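Local atomic coordinates of hypothetical protein TT0907 (Thermus thermophilus, PDB entry 1WDI), a protein that is predicted to transfer and isomerise the ribose of S-adenosylmethionine onto the 7-aminomethyl group of preQ1 in tRNA, giving epoxyqueuosine during queuosine biosynthesis. Residues R24-L29 with R44-P49; D56-N61 with M200-R205. One frame throughout, in Å; residues are numbered along the deposited sequence.

Interaction 1 (R24-L29 with R44-P49); sequences RDMARL and RVRDLP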
ATOM      1  N   ARG A  24       8.000  15.883   5.706  1.00 26.44           N
ATOM      2  CA  ARG A  24       7.357  15.134   4.637  1.00 27.12           C
ATOM      3  C   ARG A  24       6.171  15.847   3.995  1.00 26.44           C
ATOM      4  O   ARG A  24       5.937  15.694   2.795  1.00 26.15           O
ATOM      5  CB  ARG A  24       6.933  13.750   5.149  1.00 26.20           C
ATOM      6  CG  ARG A  24       8.107  12.917   5.681  1.00 30.66           C
ATOM      7  CD  ARG A  24       7.711  11.472   5.977  1.00 33.26           C
ATOM      8  NE  ARG A  24       6.712  11.356   7.039  1.00 36.54           N
ATOM      9  CZ  ARG A  24       6.974  11.479   8.338  1.00 39.01           C
ATOM     10  NH1 ARG A  24       8.210  11.720   8.753  1.00 41.29           N
ATOM     11  NH2 ARG A  24       5.996  11.360   9.226  1.00 39.36           N
ATOM     12  N   ASP A  25       5.431  16.626   4.779  1.00 23.87           N
ATOM     13  CA  ASP A  25       4.273  17.329   4.247  1.00 24.33           C
ATOM     14  C   ASP A  25       4.612  18.614   3.495  1.00 24.27           C
ATOM     15  O   ASP A  25       3.727  19.417   3.199  1.00 22.53           O
ATOM     16  CB  ASP A  25       3.252  17.623   5.354  1.00 24.41           C
ATOM     17  CG  ASP A  25       3.819  18.487   6.467  1.00 25.97           C
ATOM     18  OD1 ASP A  25       4.994  18.891   6.385  1.00 22.18           O
ATOM     19  OD2 ASP A  25       3.074  18.758   7.432  1.00 29.19           O
ATOM     20  N   MET A  26       5.893  18.811   3.191  1.00 24.16           N
ATOM     21  CA  MET A  26       6.302  19.983   2.427  1.00 24.00           C
ATOM     22  C   MET A  26       6.430  19.563   0.964  1.00 21.55           C
ATOM     23  O   MET A  26       6.728  20.377   0.092  1.00 21.19           O
ATOM     24  CB  MET A  26       7.617  20.565   2.952  1.00 26.74           C
ATOM     25  CG  MET A  26       7.448  21.469   4.179  1.00 31.48           C
ATOM     26  SD  MET A  26       6.359  22.904   3.900  1.00 37.58           S
ATOM     27  CE  MET A  26       7.479  24.012   2.990  1.00 34.78           C
ATOM     28  N   ALA A  27       6.200  18.279   0.706  1.00 19.59           N
ATOM     29  CA  ALA A  27       6.223  17.771  -0.661  1.00 17.32           C
ATOM     30  C   ALA A  27       5.120  18.532  -1.399  1.00 19.03           C
ATOM     31  O   ALA A  27       4.124  18.929  -0.793  1.00 18.88           O
ATOM     32  CB  ALA A  27       5.919  16.280  -0.672  1.00 18.67           C
ATOM     33  N   ARG A  28       5.281  18.743  -2.699  1.00 20.22           N
ATOM     34  CA  ARG A  28       4.259  19.464  -3.445  1.00 20.43           C
ATOM     35  C   ARG A  28       2.985  18.636  -3.602  1.00 21.41           C
ATOM     36  O   ARG A  28       3.015  17.406  -3.532  1.00 21.42           O
ATOM     37  CB  ARG A  28       4.800  19.877  -4.817  1.00 20.77           C
ATOM     38  CG  ARG A  28       6.007  20.814  -4.730  1.00 22.24           C
ATOM     39  CD  ARG A  28       6.503  21.216  -6.104  1.00 21.07           C
ATOM     40  NE  ARG A  28       5.486  21.961  -6.840  1.00 21.31           N
ATOM     41  CZ  ARG A  28       5.642  22.414  -8.078  1.00 22.91           C
ATOM     42  NH1 ARG A  28       6.780  22.199  -8.726  1.00 22.69           N
ATOM     43  NH2 ARG A  28       4.656  23.070  -8.670  1.00 22.35           N
ATOM     44  N   LEU A  29       1.863  19.322  -3.795  1.00 20.16           N
ATOM     45  CA  LEU A  29       0.580  18.660  -3.968  1.00 19.86           C
ATOM     46  C   LEU A  29      -0.168  19.298  -5.130  1.00 19.09           C
ATOM     47  O   LEU A  29      -0.479  20.493  -5.099  1.00 16.96           O
ATOM     48  CB  LEU A  29      -0.271  18.780  -2.693  1.00 18.88           C
ATOM     49  CG  LEU A  29      -1.720  18.297  -2.796  1.00 18.13           C
ATOM     50  CD1 LEU A  29      -1.743  16.777  -3.014  1.00 18.45           C
ATOM     51  CD2 LEU A  29      -2.488  18.664  -1.536  1.00 19.98           C
ATOM     52  N   ARG A  44       1.028  22.225  -1.513  1.00 22.06           N
ATOM     53  CA  ARG A  44       1.922  21.339  -0.788  1.00 21.24           C
ATOM     54  C   ARG A  44       1.001  20.408  -0.016  1.00 20.32           C
ATOM     55  O   ARG A  44      -0.166  20.732   0.199  1.00 19.45           O
ATOM     56  CB  ARG A  44       2.837  22.147   0.143  1.00 22.85           C
ATOM     57  CG  ARG A  44       3.981  22.779  -0.647  1.00 24.43           C
ATOM     58  CD  ARG A  44       4.907  23.701   0.130  1.00 26.12           C
ATOM     59  NE  ARG A  44       6.010  24.074  -0.754  1.00 31.80           N
ATOM     60  CZ  ARG A  44       6.921  25.005  -0.499  1.00 34.79           C
ATOM     61  NH1 ARG A  44       6.884  25.693   0.635  1.00 41.11           N
ATOM     62  NH2 ARG A  44       7.869  25.252  -1.389  1.00 31.56           N
ATOM     63  N   VAL A  45       1.502  19.242   0.365  1.00 20.80           N
ATOM     64  CA  VAL A  45       0.688  18.291   1.109  1.00 18.94           C
ATOM     65  C   VAL A  45       0.119  18.925   2.374  1.00 20.05           C
ATOM     66  O   VAL A  45      -1.014  18.639   2.764  1.00 19.29           O
ATOM     67  CB  VAL A  45       1.511  17.033   1.488  1.00 20.76           C
ATOM     68  CG1 VAL A  45       0.697  16.128   2.408  1.00 18.53           C
ATOM     69  CG2 VAL A  45       1.912  16.281   0.221  1.00 19.41           C
ATOM     70  N   ARG A  46       0.894  19.800   3.011  1.00 18.61           N
ATOM     71  CA  ARG A  46       0.414  20.438   4.231  1.00 22.31           C
ATOM     72  C   ARG A  46      -0.849  21.273   3.996  1.00 21.09           C
ATOM     73  O   ARG A  46      -1.548  21.630   4.943  1.00 20.01           O
ATOM     74  CB  ARG A  46       1.510  21.317   4.852  1.00 25.25           C
ATOM     75  CG  ARG A  46       1.758  22.629   4.130  1.00 31.06           C
ATOM     76  CD  ARG A  46       2.771  23.481   4.891  1.00 36.77           C
ATOM     77  NE  ARG A  46       2.457  23.574   6.318  1.00 42.15           N
ATOM     78  CZ  ARG A  46       1.440  24.260   6.834  1.00 44.84           C
ATOM     79  NH1 ARG A  46       0.611  24.933   6.048  1.00 45.50           N
ATOM     80  NH2 ARG A  46       1.254  24.273   8.150  1.00 47.00           N
ATOM     81  N   ASP A  47      -1.154  21.572   2.733  1.00 20.55           N
ATOM     82  CA  ASP A  47      -2.342  22.366   2.417  1.00 19.94           C
ATOM     83  C   ASP A  47      -3.610  21.544   2.258  1.00 20.47           C
ATOM     84  O   ASP A  47      -4.687  22.094   2.017  1.00 21.77           O
ATOM     85  CB  ASP A  47      -2.119  23.175   1.141  1.00 19.63           C
ATOM     86  CG  ASP A  47      -1.068  24.234   1.315  1.00 18.10           C
ATOM     87  OD1 ASP A  47      -1.154  24.962   2.315  1.00 22.96           O
ATOM     88  OD2 ASP A  47      -0.165  24.338   0.459  1.00 23.51           O
ATOM     89  N   LEU A  48      -3.482  20.231   2.400  1.00 20.54           N
ATOM     90  CA  LEU A  48      -4.621  19.328   2.266  1.00 21.77           C
ATOM     91  C   LEU A  48      -5.888  19.771   3.016  1.00 22.51           C
ATOM     92  O   LEU A  48      -6.991  19.684   2.472  1.00 20.47           O
ATOM     93  CB  LEU A  48      -4.212  17.916   2.709  1.00 19.23           C
ATOM     94  CG  LEU A  48      -5.253  16.798   2.587  1.00 22.63           C
ATOM     95  CD1 LEU A  48      -5.684  16.630   1.127  1.00 18.78           C
ATOM     96  CD2 LEU A  48      -4.656  15.495   3.128  1.00 18.18           C
ATOM     97  N   PRO A  49      -5.752  20.268   4.263  1.00 22.59           N
ATOM     98  CA  PRO A  49      -6.931  20.702   5.028  1.00 23.19           C
ATOM     99  C   PRO A  49      -7.815  21.708   4.283  1.00 24.34           C
ATOM    100  O   PRO A  49      -9.035  21.735   4.464  1.00 23.67           O
ATOM    101  CB  PRO A  49      -6.318  21.295   6.299  1.00 22.69           C
ATOM    102  CG  PRO A  49      -5.074  20.477   6.475  1.00 20.42           C
ATOM    103  CD  PRO A  49      -4.528  20.447   5.061  1.00 22.80           C
TER
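Met-26 bends twice, with SD placed by a chi2 of -59° and CE by a chi3 of -78°, and SD comes to lie 4.1 Å from CD of Arg-44 as the two chains cross, that of Arg-44 running extended from CG to NE. The contact closes the open end of a β-hairpin, strands 28-32 and 40-44, where Arg-28 and Arg-44 form an antiparallel non-hydrogen-bonded pair. Two backbone bonds continue the join beyond that pair, Val-45 N to Ala-27 O and Arg-46 N to Asp-25 O, both at 2.9 Å. Met-26 and Arg-46 lie side by side, SD 3.8 Å from Arg-46 CD, so a flexible, weakly polar thioether suits the aliphatic stems of two arginines. An alanine here takes away SD and CE and would probably leave the CD atoms of Arg-44 and Arg-46 without their thioether neighbour, opening a gap between the two arginine chains. On the inner side, branched Leu-29 lays CD2 3.6 Å from Arg-44 O, and Val-45 CG2 sits 4.1 Å from Ala-27 CB; Leu-29 and Val-45 both go on to pack against Phe-298. Asp-25 OD2 is hydrogen-bonded to Thr-190 OG1. The 3-10 turn at 45-47 is tied at its start by Asp-47, whose OD2 accepts from Arg-44 N on the anti side of the carboxylate at 3.1 Å.

Interaction 2 (D56-N61 with M200-R205); sequences DVLVFN and MGVELR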
ATOM      1  N   ASP A  56     -15.534  14.722   6.042  1.00 21.67           N
ATOM      2  CA  ASP A  56     -14.817  13.925   5.055  1.00 20.67           C
ATOM      3  C   ASP A  56     -14.243  12.729   5.803  1.00 21.42           C
ATOM      4  O   ASP A  56     -13.856  12.841   6.967  1.00 20.41           O
ATOM      5  CB  ASP A  56     -13.649  14.700   4.432  1.00 21.92           C
ATOM      6  CG  ASP A  56     -14.078  15.622   3.305  1.00 21.04           C
ATOM      7  OD1 ASP A  56     -15.179  15.440   2.747  1.00 21.49           O
ATOM      8  OD2 ASP A  56     -13.288  16.524   2.962  1.00 22.66           O
ATOM      9  N   VAL A  57     -14.202  11.581   5.143  1.00 19.95           N
ATOM     10  CA  VAL A  57     -13.642  10.389   5.754  1.00 21.26           C
ATOM     11  C   VAL A  57     -12.369  10.046   4.995  1.00 21.37           C
ATOM     12  O   VAL A  57     -12.411   9.652   3.826  1.00 20.70           O
ATOM     13  CB  VAL A  57     -14.606   9.191   5.680  1.00 21.46           C
ATOM     14  CG1 VAL A  57     -13.959   7.971   6.326  1.00 22.00           C
ATOM     15  CG2 VAL A  57     -15.909   9.530   6.381  1.00 19.72           C
ATOM     16  N   LEU A  58     -11.239  10.211   5.671  1.00 20.12           N
ATOM     17  CA  LEU A  58      -9.934   9.932   5.089  1.00 21.13           C
ATOM     18  C   LEU A  58      -9.543   8.506   5.486  1.00 20.72           C
ATOM     19  O   LEU A  58      -9.402   8.196   6.670  1.00 18.90           O
ATOM     20  CB  LEU A  58      -8.926  10.949   5.627  1.00 21.70           C
ATOM     21  CG  LEU A  58      -7.685  11.355   4.830  1.00 25.81           C
ATOM     22  CD1 LEU A  58      -8.059  11.725   3.404  1.00 24.79           C
ATOM     23  CD2 LEU A  58      -7.027  12.542   5.527  1.00 25.01           C
ATOM     24  N   VAL A  59      -9.385   7.642   4.489  1.00 19.65           N
ATOM     25  CA  VAL A  59      -9.035   6.246   4.730  1.00 19.28           C
ATOM     26  C   VAL A  59      -7.603   5.943   4.279  1.00 19.70           C
ATOM     27  O   VAL A  59      -7.244   6.170   3.117  1.00 20.21           O
ATOM     28  CB  VAL A  59     -10.022   5.295   3.990  1.00 16.73           C
ATOM     29  CG1 VAL A  59      -9.729   3.845   4.342  1.00 16.75           C
ATOM     30  CG2 VAL A  59     -11.452   5.638   4.371  1.00 17.73           C
ATOM     31  N   PHE A  60      -6.801   5.434   5.215  1.00 19.03           N
ATOM     32  CA  PHE A  60      -5.404   5.081   4.975  1.00 20.40           C
ATOM     33  C   PHE A  60      -5.228   3.578   5.088  1.00 21.72           C
ATOM     34  O   PHE A  60      -6.132   2.855   5.510  1.00 22.79           O
ATOM     35  CB  PHE A  60      -4.467   5.667   6.043  1.00 19.35           C
ATOM     36  CG  PHE A  60      -4.569   7.152   6.226  1.00 19.48           C
ATOM     37  CD1 PHE A  60      -5.645   7.713   6.908  1.00 18.70           C
ATOM     38  CD2 PHE A  60      -3.555   7.983   5.772  1.00 18.41           C
ATOM     39  CE1 PHE A  60      -5.702   9.089   7.138  1.00 19.64           C
ATOM     40  CE2 PHE A  60      -3.606   9.367   5.996  1.00 19.89           C
ATOM     41  CZ  PHE A  60      -4.680   9.913   6.680  1.00 17.26           C
ATOM     42  N   ASN A  61      -4.036   3.118   4.742  1.00 22.44           N
ATOM     43  CA  ASN A  61      -3.724   1.711   4.882  1.00 26.58           C
ATOM     44  C   ASN A  61      -2.509   1.624   5.800  1.00 27.67           C
ATOM     45  O   ASN A  61      -1.571   2.411   5.684  1.00 26.48           O
ATOM     46  CB  ASN A  61      -3.415   1.077   3.521  1.00 28.27           C
ATOM     47  CG  ASN A  61      -1.934   1.053   3.205  1.00 31.31           C
ATOM     48  OD1 ASN A  61      -1.176   0.274   3.787  1.00 32.37           O
ATOM     49  ND2 ASN A  61      -1.512   1.908   2.277  1.00 32.72           N
ATOM     50  N   MET A 200     -10.102  19.710  12.369  1.00 26.84           N
ATOM     51  CA  MET A 200     -11.143  20.256  11.508  1.00 26.32           C
ATOM     52  C   MET A 200     -12.267  19.253  11.253  1.00 25.72           C
ATOM     53  O   MET A 200     -13.073  19.426  10.344  1.00 26.55           O
ATOM     54  CB  MET A 200     -10.565  20.754  10.182  1.00 26.66           C
ATOM     55  CG  MET A 200      -9.954  19.693   9.298  1.00 27.49           C
ATOM     56  SD  MET A 200      -9.600  20.429   7.705  1.00 28.60           S
ATOM     57  CE  MET A 200     -11.257  20.580   7.047  1.00 27.50           C
ATOM     58  N   GLY A 201     -12.314  18.200  12.061  1.00 25.24           N
ATOM     59  CA  GLY A 201     -13.373  17.215  11.920  1.00 24.95           C
ATOM     60  C   GLY A 201     -13.253  16.202  10.796  1.00 23.73           C
ATOM     61  O   GLY A 201     -14.255  15.620  10.391  1.00 23.77           O
ATOM     62  N   VAL A 202     -12.047  15.982  10.287  1.00 22.19           N
ATOM     63  CA  VAL A 202     -11.856  15.003   9.223  1.00 21.50           C
ATOM     64  C   VAL A 202     -11.607  13.646   9.865  1.00 20.97           C
ATOM     65  O   VAL A 202     -10.716  13.496  10.696  1.00 21.50           O
ATOM     66  CB  VAL A 202     -10.655  15.366   8.310  1.00 20.04           C
ATOM     67  CG1 VAL A 202     -10.352  14.212   7.353  1.00 17.82           C
ATOM     68  CG2 VAL A 202     -10.984  16.622   7.509  1.00 19.06           C
ATOM     69  N   GLU A 203     -12.410  12.660   9.489  1.00 21.14           N
ATOM     70  CA  GLU A 203     -12.246  11.331  10.051  1.00 21.01           C
ATOM     71  C   GLU A 203     -10.972  10.704   9.516  1.00 20.68           C
ATOM     72  O   GLU A 203     -10.635  10.863   8.342  1.00 21.12           O
ATOM     73  CB  GLU A 203     -13.444  10.449   9.696  1.00 21.53           C
ATOM     74  CG  GLU A 203     -14.747  10.900  10.313  1.00 22.19           C
ATOM     75  CD  GLU A 203     -15.856   9.884  10.134  1.00 22.66           C
ATOM     76  OE1 GLU A 203     -15.553   8.673  10.148  1.00 24.64           O
ATOM     77  OE2 GLU A 203     -17.028  10.293  10.001  1.00 23.68           O
ATOM     78  N   LEU A 204     -10.261  10.004  10.390  1.00 19.29           N
ATOM     79  CA  LEU A 204      -9.026   9.337  10.014  1.00 20.45           C
ATOM     80  C   LEU A 204      -9.263   7.851  10.265  1.00 22.74           C
ATOM     81  O   LEU A 204      -9.260   7.401  11.411  1.00 24.76           O
ATOM     82  CB  LEU A 204      -7.869   9.861  10.872  1.00 19.96           C
ATOM     83  CG  LEU A 204      -7.652  11.385  10.841  1.00 18.84           C
ATOM     84  CD1 LEU A 204      -6.512  11.751  11.779  1.00 16.38           C
ATOM     85  CD2 LEU A 204      -7.333  11.856   9.418  1.00 16.15           C
ATOM     86  N   ARG A 205      -9.492   7.097   9.193  1.00 23.40           N
ATOM     87  CA  ARG A 205      -9.769   5.665   9.305  1.00 23.42           C
ATOM     88  C   ARG A 205      -8.668   4.827   8.667  1.00 24.62           C
ATOM     89  O   ARG A 205      -8.135   5.194   7.617  1.00 25.39           O
ATOM     90  CB  ARG A 205     -11.104   5.345   8.631  1.00 22.45           C
ATOM     91  CG  ARG A 205     -12.273   6.185   9.117  1.00 21.05           C
ATOM     92  CD  ARG A 205     -12.655   5.856  10.556  1.00 21.00           C
ATOM     93  NE  ARG A 205     -13.839   6.603  10.964  1.00 19.93           N
ATOM     94  CZ  ARG A 205     -14.526   6.362  12.073  1.00 21.75           C
ATOM     95  NH1 ARG A 205     -14.147   5.388  12.891  1.00 18.89           N
ATOM     96  NH2 ARG A 205     -15.595   7.092  12.358  1.00 19.40           N
TER
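Val-57 to Phe-60 and Glu-203 to Arg-205 form a parallel strand pair inside the large mixed sheet, their short axes 22° apart. The bonding is that of a parallel ladder: Leu-58 uses its N on Glu-203 O at 2.8 Å and its O on Arg-205 N. Asp-56 O and Phe-60 N extend the ladder to Glu-203 N and Arg-205 O. One face carries Val-57, Val-59, Glu-203 and Arg-205. Here chi2 of Arg-205, -69°, turns CD so that the chain bends, and the guanidinium meets Glu-203 side-on: NE at 2.8 Å and NH2 at 2.7 Å both hold OE1, which lies in the guanidinium plane. The other oxygen, OE2, bridges to Arg-251, a second charge that would help fix the carboxylate. β-Branched Val-57 touches both members of this pair: the carboxylate of Glu-203 lies against CG2, which is 3.8 Å from Glu-203 CD, while the aliphatic CG of Arg-205 packs on Val-57 CG1 at 3.7 Å. On the other face Leu-58 and Leu-204 lie side by side, CD2 to CD2 at 4.0 Å, and Leu-204 CD2 also reaches the edge of the Phe-60 ring, 3.9 Å from CE1; Phe-206 stacks with the same ring. Gly-201, with positive phi, ends helix 191-199 in a Schellman motif just before the strand. With that helix over Leu-58 and Phe-60 and helix 237-248 over Val-57 and Arg-205, the arrangement is typical of a layered α/β fold, a parallel strand pair between helices.

Overall arrangement
The centres of the two contacts lie about 16 Å apart, and both reach the same mixed sheet. Interaction 1 sits at its 40-44 and 28-32 end; strands 341-344, 296-300 and 253-256 then lead across to the strand pair of interaction 2. Along the chain, interaction 1 closes before interaction 2 opens, and short helix 48-51, part of interaction 1, is followed by strand 57-73. Helix 191-199 serves both, receiving Val-45 and Pro-49 from interaction 1 and Leu-58, Phe-60 and Val-202 from interaction 2. The contacts also touch directly, where Pro-49 O packs 3.5 Å from Met-200 SD. Interaction 1 closes a local hairpin, whereas interaction 2 brings together segments 139 residues apart in one continuous α/β body.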